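Local coordinates for putative fructosamine-3-kinase (Thermobifida fusca YX, PDB 3F7W), which is probably a kinase of the fructosamine kinase family, expected to transfer phosphate to sugar-amine adducts or related small molecules, at residues I191-W196 against A221-L226; W196-W202 against L226-P232. Where two conformers were deposited one is given. Numbering follows the deposited sequence.

Contact 1: I191-W196 against A221-L226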
loop_
_atom_site.group_PDB
_atom_site.type_symbol
_atom_site.label_atom_id
_atom_site.label_comp_id
_atom_site.label_asym_id
_atom_site.label_seq_id
_atom_site.Cartn_x
_atom_site.Cartn_y
_atom_site.Cartn_z
ATOM N N ILE A 191 -7.358 2.576 3.742
ATOM C CA ILE A 191 -6.598 2.498 2.495
ATOM C C ILE A 191 -5.493 1.470 2.534
ATOM O O ILE A 191 -4.895 1.193 3.600
ATOM C CB ILE A 191 -6.048 3.899 2.019
ATOM C CG1 ILE A 191 -4.878 4.422 2.863
ATOM C CG2 ILE A 191 -7.229 4.899 1.924
ATOM C CD1 ILE A 191 -4.085 5.620 2.178
ATOM N N HIS A 192 -5.211 0.929 1.352
ATOM C CA HIS A 192 -4.137 -0.030 1.147
ATOM C C HIS A 192 -2.740 0.609 1.436
ATOM O O HIS A 192 -1.893 0.005 2.097
ATOM C CB HIS A 192 -4.240 -0.586 -0.277
ATOM C CG HIS A 192 -3.158 -1.545 -0.636
ATOM N ND1 HIS A 192 -1.907 -1.124 -1.036
ATOM C CD2 HIS A 192 -3.140 -2.899 -0.691
ATOM C CE1 HIS A 192 -1.158 -2.184 -1.298
ATOM N NE2 HIS A 192 -1.883 -3.273 -1.096
ATOM N N GLY A 193 -2.507 1.800 0.905
ATOM C CA GLY A 193 -1.308 2.588 1.183
ATOM C C GLY A 193 -0.138 2.418 0.228
ATOM O O GLY A 193 0.803 3.200 0.281
ATOM N N ASP A 194 -0.175 1.392 -0.616
ATOM C CA ASP A 194 0.836 1.158 -1.651
ATOM C C ASP A 194 0.225 0.479 -2.880
ATOM O O ASP A 194 0.740 -0.544 -3.400
ATOM C CB ASP A 194 1.986 0.327 -1.082
ATOM C CG ASP A 194 3.243 0.377 -1.944
ATOM O OD1 ASP A 194 3.471 1.372 -2.677
ATOM O OD2 ASP A 194 4.013 -0.600 -1.867
ATOM N N LEU A 195 -0.883 1.052 -3.369
ATOM C CA LEU A 195 -1.691 0.393 -4.369
ATOM C C LEU A 195 -1.281 0.773 -5.781
ATOM O O LEU A 195 -1.997 1.481 -6.494
ATOM C CB LEU A 195 -3.186 0.678 -4.133
ATOM C CG LEU A 195 -4.168 -0.259 -4.839
ATOM C CD1 LEU A 195 -4.023 -1.679 -4.270
ATOM C CD2 LEU A 195 -5.641 0.299 -4.757
ATOM N N TRP A 196 -0.134 0.272 -6.200
ATOM C CA TRP A 196 0.288 0.356 -7.617
ATOM C C TRP A 196 0.060 -1.005 -8.277
ATOM O O TRP A 196 -0.254 -1.995 -7.589
ATOM C CB TRP A 196 1.742 0.850 -7.743
ATOM C CG TRP A 196 2.746 -0.140 -7.244
ATOM C CD1 TRP A 196 3.039 -0.425 -5.960
ATOM C CD2 TRP A 196 3.558 -0.993 -8.052
ATOM N NE1 TRP A 196 4.014 -1.409 -5.903
ATOM C CE2 TRP A 196 4.348 -1.768 -7.182
ATOM C CE3 TRP A 196 3.723 -1.145 -9.432
ATOM C CZ2 TRP A 196 5.255 -2.722 -7.650
ATOM C CZ3 TRP A 196 4.624 -2.084 -9.893
ATOM C CH2 TRP A 196 5.389 -2.849 -9.007
ATOM N N ALA A 221 -5.766 8.694 -2.261
ATOM C CA ALA A 221 -4.394 8.195 -2.287
ATOM C C ALA A 221 -4.293 6.910 -3.086
ATOM O O ALA A 221 -3.442 6.779 -3.961
ATOM C CB ALA A 221 -3.841 7.982 -0.844
ATOM N N ASP A 222 -5.159 5.951 -2.791
ATOM C CA ASP A 222 -5.063 4.633 -3.452
ATOM C C ASP A 222 -5.333 4.757 -4.950
ATOM O O ASP A 222 -4.634 4.182 -5.777
ATOM C CB ASP A 222 -6.053 3.625 -2.826
ATOM C CG ASP A 222 -5.512 2.937 -1.533
ATOM O OD1 ASP A 222 -4.338 3.117 -1.132
ATOM O OD2 ASP A 222 -6.312 2.194 -0.911
ATOM N N LEU A 223 -6.359 5.525 -5.298
ATOM C CA LEU A 223 -6.708 5.729 -6.703
ATOM C C LEU A 223 -5.618 6.502 -7.441
ATOM O O LEU A 223 -5.378 6.262 -8.620
ATOM C CB LEU A 223 -8.064 6.425 -6.825
ATOM C CG LEU A 223 -9.297 5.501 -6.834
ATOM C CD1 LEU A 223 -9.149 4.380 -5.836
ATOM C CD2 LEU A 223 -10.556 6.301 -6.572
ATOM N N ALA A 224 -4.958 7.423 -6.747
ATOM C CA ALA A 224 -3.866 8.190 -7.345
ATOM C C ALA A 224 -2.643 7.284 -7.568
ATOM O O ALA A 224 -1.908 7.477 -8.519
ATOM C CB ALA A 224 -3.493 9.388 -6.480
HETATM N N MSE A 225 -2.445 6.301 -6.695
HETATM C CA MSE A 225 -1.341 5.355 -6.856
HETATM C C MSE A 225 -1.599 4.435 -8.038
HETATM O O MSE A 225 -0.667 4.097 -8.774
HETATM C CB MSE A 225 -1.095 4.541 -5.574
HETATM C CG MSE A 225 0.098 3.658 -5.610
HETATM SE SE MSE A 225 1.731 4.760 -5.765
HETATM C CE MSE A 225 3.103 3.526 -5.010
ATOM N N LEU A 226 -2.850 4.017 -8.215
ATOM C CA LEU A 226 -3.219 3.239 -9.420
ATOM C C LEU A 226 -2.889 4.030 -10.690
ATOM O O LEU A 226 -2.354 3.492 -11.662
ATOM C CB LEU A 226 -4.696 2.840 -9.390
ATOM C CG LEU A 226 -5.072 1.787 -8.341
ATOM C CD1 LEU A 226 -6.615 1.656 -8.314
ATOM C CD2 LEU A 226 -4.352 0.437 -8.643
HETATM O O HOH W 1 -1.816 3.533 -2.202
#
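A single buried carboxylate, projecting from helix 219-229, holds the backbone of the loop packed against it. Asp222 OD2 accepts a hydrogen bond from His192 N at 2.8 Å, Asp222 OD1 accepts one from Gly193 N at 3.0 Å, and water 1 extends the network, donating to Asp222 OD1 at 2.8 Å and accepting from Leu195 N at 2.9 Å. By sequence, 191-196 holds the first part of the presumed catalytic loop of a protein-kinase-like fold, and helix 219-229 probably corresponds to the central helix whose aspartate plays this same part in protein kinases. Asp194 falls where kinases of this fold carry the catalytic-base aspartate, so it probably has that role. Aspartate suits position 222 because its two oxygens can serve neighbouring amides at once; Asp222 OD2 also hydrogen-bonds His113 NE2. Gly193 is needed at its positive phi, where a CB would jam against the preceding carbonyl. His192 braces the turn, its ND1 accepting Asp194 N at 3.1 Å while NE2 hydrogen-bonds Ile210 O. Apolar side chains seal the interface: Ile191 CD1 rests 3.8 Å from Ala221 CB, where a small residue leaves room, and Leu195 CG lies 3.9 Å from Leu226 CD2. Leu195 centres an inverse gamma turn, closed by a weak bond from Trp196 N to Asp194 O. Met225, present as selenomethionine, has a long unbranched side chain that follows the loop, its CG 3.1 Å from Leu195 O and its CE 3.2 Å from Asp194 OD1.

Contact 2: W196-W202 against L226-P232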
loop_
_atom_site.group_PDB
_atom_site.type_symbol
_atom_site.label_atom_id
_atom_site.label_comp_id
_atom_site.label_asym_id
_atom_site.label_seq_id
_atom_site.Cartn_x
_atom_site.Cartn_y
_atom_site.Cartn_z
ATOM N N TRP A 196 -0.134 0.272 -6.200
ATOM C CA TRP A 196 0.288 0.356 -7.617
ATOM C C TRP A 196 0.060 -1.005 -8.277
ATOM O O TRP A 196 -0.254 -1.995 -7.589
ATOM C CB TRP A 196 1.742 0.850 -7.743
ATOM C CG TRP A 196 2.746 -0.140 -7.244
ATOM C CD1 TRP A 196 3.039 -0.425 -5.960
ATOM C CD2 TRP A 196 3.558 -0.993 -8.052
ATOM N NE1 TRP A 196 4.014 -1.409 -5.903
ATOM C CE2 TRP A 196 4.348 -1.768 -7.182
ATOM C CE3 TRP A 196 3.723 -1.145 -9.432
ATOM C CZ2 TRP A 196 5.255 -2.722 -7.650
ATOM C CZ3 TRP A 196 4.624 -2.084 -9.893
ATOM C CH2 TRP A 196 5.389 -2.849 -9.007
ATOM N N ASN A 197 0.204 -1.059 -9.606
ATOM C CA ASN A 197 -0.269 -2.214 -10.386
ATOM C C ASN A 197 0.345 -3.564 -9.962
ATOM O O ASN A 197 -0.316 -4.601 -10.038
ATOM C CB ASN A 197 -0.080 -1.998 -11.907
ATOM C CG ASN A 197 1.375 -1.762 -12.287
ATOM O OD1 ASN A 197 2.177 -2.709 -12.315
ATOM N ND2 ASN A 197 1.727 -0.519 -12.576
ATOM N N GLY A 198 1.572 -3.523 -9.462
ATOM C CA GLY A 198 2.279 -4.731 -9.038
ATOM C C GLY A 198 1.729 -5.313 -7.744
ATOM O O GLY A 198 2.039 -6.446 -7.389
ATOM N N ASN A 199 0.920 -4.537 -7.044
ATOM C CA ASN A 199 0.245 -5.009 -5.828
ATOM C C ASN A 199 -1.226 -5.349 -6.065
ATOM O O ASN A 199 -1.985 -5.523 -5.120
ATOM C CB ASN A 199 0.429 -3.984 -4.702
ATOM C CG ASN A 199 1.820 -4.021 -4.086
ATOM O OD1 ASN A 199 2.530 -5.041 -4.174
ATOM N ND2 ASN A 199 2.237 -2.889 -3.473
ATOM N N VAL A 200 -1.615 -5.399 -7.333
ATOM C CA VAL A 200 -2.944 -5.833 -7.795
ATOM C C VAL A 200 -2.769 -7.124 -8.589
ATOM O O VAL A 200 -2.113 -7.155 -9.650
ATOM C CB VAL A 200 -3.640 -4.726 -8.631
ATOM C CG1 VAL A 200 -5.038 -5.161 -9.103
ATOM C CG2 VAL A 200 -3.695 -3.438 -7.794
ATOM N N LEU A 201 -3.313 -8.197 -8.040
ATOM C CA LEU A 201 -3.286 -9.509 -8.665
ATOM C C LEU A 201 -4.666 -9.810 -9.222
ATOM O O LEU A 201 -5.635 -10.011 -8.482
ATOM C CB LEU A 201 -2.886 -10.589 -7.667
ATOM C CG LEU A 201 -1.536 -10.391 -6.973
ATOM C CD1 LEU A 201 -1.180 -11.649 -6.205
ATOM C CD2 LEU A 201 -0.446 -10.039 -7.960
ATOM N N TRP A 202 -4.746 -9.816 -10.539
ATOM C CA TRP A 202 -6.019 -9.988 -11.212
ATOM C C TRP A 202 -6.556 -11.421 -11.076
ATOM O O TRP A 202 -5.791 -12.411 -11.054
ATOM C CB TRP A 202 -5.900 -9.553 -12.670
ATOM C CG TRP A 202 -5.673 -8.099 -12.808
ATOM C CD1 TRP A 202 -4.478 -7.448 -12.757
ATOM C CD2 TRP A 202 -6.667 -7.100 -13.008
ATOM N NE1 TRP A 202 -4.668 -6.097 -12.925
ATOM C CE2 TRP A 202 -6.005 -5.858 -13.080
ATOM C CE3 TRP A 202 -8.055 -7.136 -13.144
ATOM C CZ2 TRP A 202 -6.681 -4.660 -13.279
ATOM C CZ3 TRP A 202 -8.734 -5.935 -13.341
ATOM C CH2 TRP A 202 -8.040 -4.714 -13.412
ATOM N N LEU A 226 -2.850 4.017 -8.215
ATOM C CA LEU A 226 -3.219 3.239 -9.420
ATOM C C LEU A 226 -2.889 4.030 -10.690
ATOM O O LEU A 226 -2.354 3.492 -11.662
ATOM C CB LEU A 226 -4.696 2.840 -9.390
ATOM C CG LEU A 226 -5.072 1.787 -8.341
ATOM C CD1 LEU A 226 -6.615 1.656 -8.314
ATOM C CD2 LEU A 226 -4.352 0.437 -8.643
ATOM N N ALA A 227 -3.160 5.330 -10.657
ATOM C CA ALA A 227 -2.902 6.190 -11.771
ATOM C C ALA A 227 -1.398 6.424 -11.975
ATOM O O ALA A 227 -0.945 6.447 -13.099
ATOM C CB ALA A 227 -3.669 7.546 -11.598
ATOM N N LEU A 228 -0.639 6.580 -10.894
ATOM C CA LEU A 228 0.755 6.988 -11.001
ATOM C C LEU A 228 1.575 6.046 -11.895
ATOM O O LEU A 228 2.300 6.495 -12.781
ATOM C CB LEU A 228 1.365 7.093 -9.625
ATOM C CG LEU A 228 2.828 7.545 -9.505
ATOM C CD1 LEU A 228 3.025 8.862 -10.193
ATOM C CD2 LEU A 228 3.209 7.673 -8.037
ATOM N N PHE A 229 1.488 4.746 -11.645
ATOM C CA PHE A 229 2.218 3.763 -12.467
ATOM C C PHE A 229 1.292 3.020 -13.424
ATOM O O PHE A 229 1.710 2.118 -14.156
ATOM C CB PHE A 229 3.005 2.806 -11.582
ATOM C CG PHE A 229 3.999 3.519 -10.722
ATOM C CD1 PHE A 229 5.239 3.865 -11.222
ATOM C CD2 PHE A 229 3.657 3.911 -9.438
ATOM C CE1 PHE A 229 6.134 4.582 -10.441
ATOM C CE2 PHE A 229 4.549 4.610 -8.646
ATOM C CZ PHE A 229 5.798 4.950 -9.175
ATOM N N GLY A 230 0.038 3.438 -13.445
ATOM C CA GLY A 230 -0.934 2.917 -14.404
ATOM C C GLY A 230 -1.500 1.585 -13.929
ATOM O O GLY A 230 -0.952 0.950 -13.029
ATOM N N LEU A 231 -2.595 1.168 -14.564
ATOM C CA LEU A 231 -3.261 -0.090 -14.237
ATOM C C LEU A 231 -4.046 -0.524 -15.444
ATOM O O LEU A 231 -4.665 0.324 -16.087
ATOM C CB LEU A 231 -4.251 0.107 -13.096
ATOM C CG LEU A 231 -4.910 -1.156 -12.522
ATOM C CD1 LEU A 231 -3.916 -1.928 -11.625
ATOM C CD2 LEU A 231 -6.215 -0.817 -11.777
ATOM N N PRO A 232 -4.064 -1.832 -15.736
ATOM C CA PRO A 232 -4.974 -2.291 -16.787
ATOM C C PRO A 232 -6.386 -1.867 -16.472
ATOM O O PRO A 232 -6.814 -1.984 -15.317
ATOM C CB PRO A 232 -4.814 -3.810 -16.740
ATOM C CG PRO A 232 -3.387 -4.007 -16.193
ATOM C CD PRO A 232 -3.282 -2.937 -15.148
HETATM O O HOH W 2 -0.106 1.789 -10.490
#
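Leu231 fills the apolar centre, its CD1 lying 3.8 Å from Asn197 CB and 4.1 Å from Val200 CB. Val200 CG2 also meets Leu226 CD2 at 4.0 Å, so the compact beta-branched residue of the strand touches both leucines. The large indole of Trp202 closes one flank: Leu231 CG meets the edge of the ring, 4.0 Å from Trp202 CZ2, and Pro232 CB lies 4.0 Å from the same CZ2. Further out, Phe229 CD2 packs against Trp196 CB at 4.0 Å. At the polar edge the Asn197 amide reaches the chain leaving the helix, ND2 donating to Gly230 O at 3.1 Å. Water 2 sits beside this bond, 2.8 Å from Gly230 O, and takes a weak bond from Asn197 N at 3.0 Å. Gly230 has positive phi, a conformation glycine adopts easily as the chain turns out of the helix. The region is consistent with a kinase C-lobe, where the end of the catalytic loop runs into strand 200-203, the first strand of a beta hairpin, beside the last turn of the central helix.

The two contacts lie side by side, their centres 9 Å apart, and both use helix 219-229. Along the chain their segments alternate: 191-196 and 196-202 come first, then 221-226 and 226-232, with Trp196 and Leu226 common to both. The loop and the start of strand 200-203 thus run along the helix in the same sense, then past its end. Between the contacts Leu195 CD1 touches Val200 CG2 at 4.0 Å, and Asn199 ND2 probably donates to Asp194 O at 2.8 Å. Together they seat much of the presumed catalytic loop on one helix of the C-lobe and the chain leaving it, with Asn199 tied in through Asp194 O.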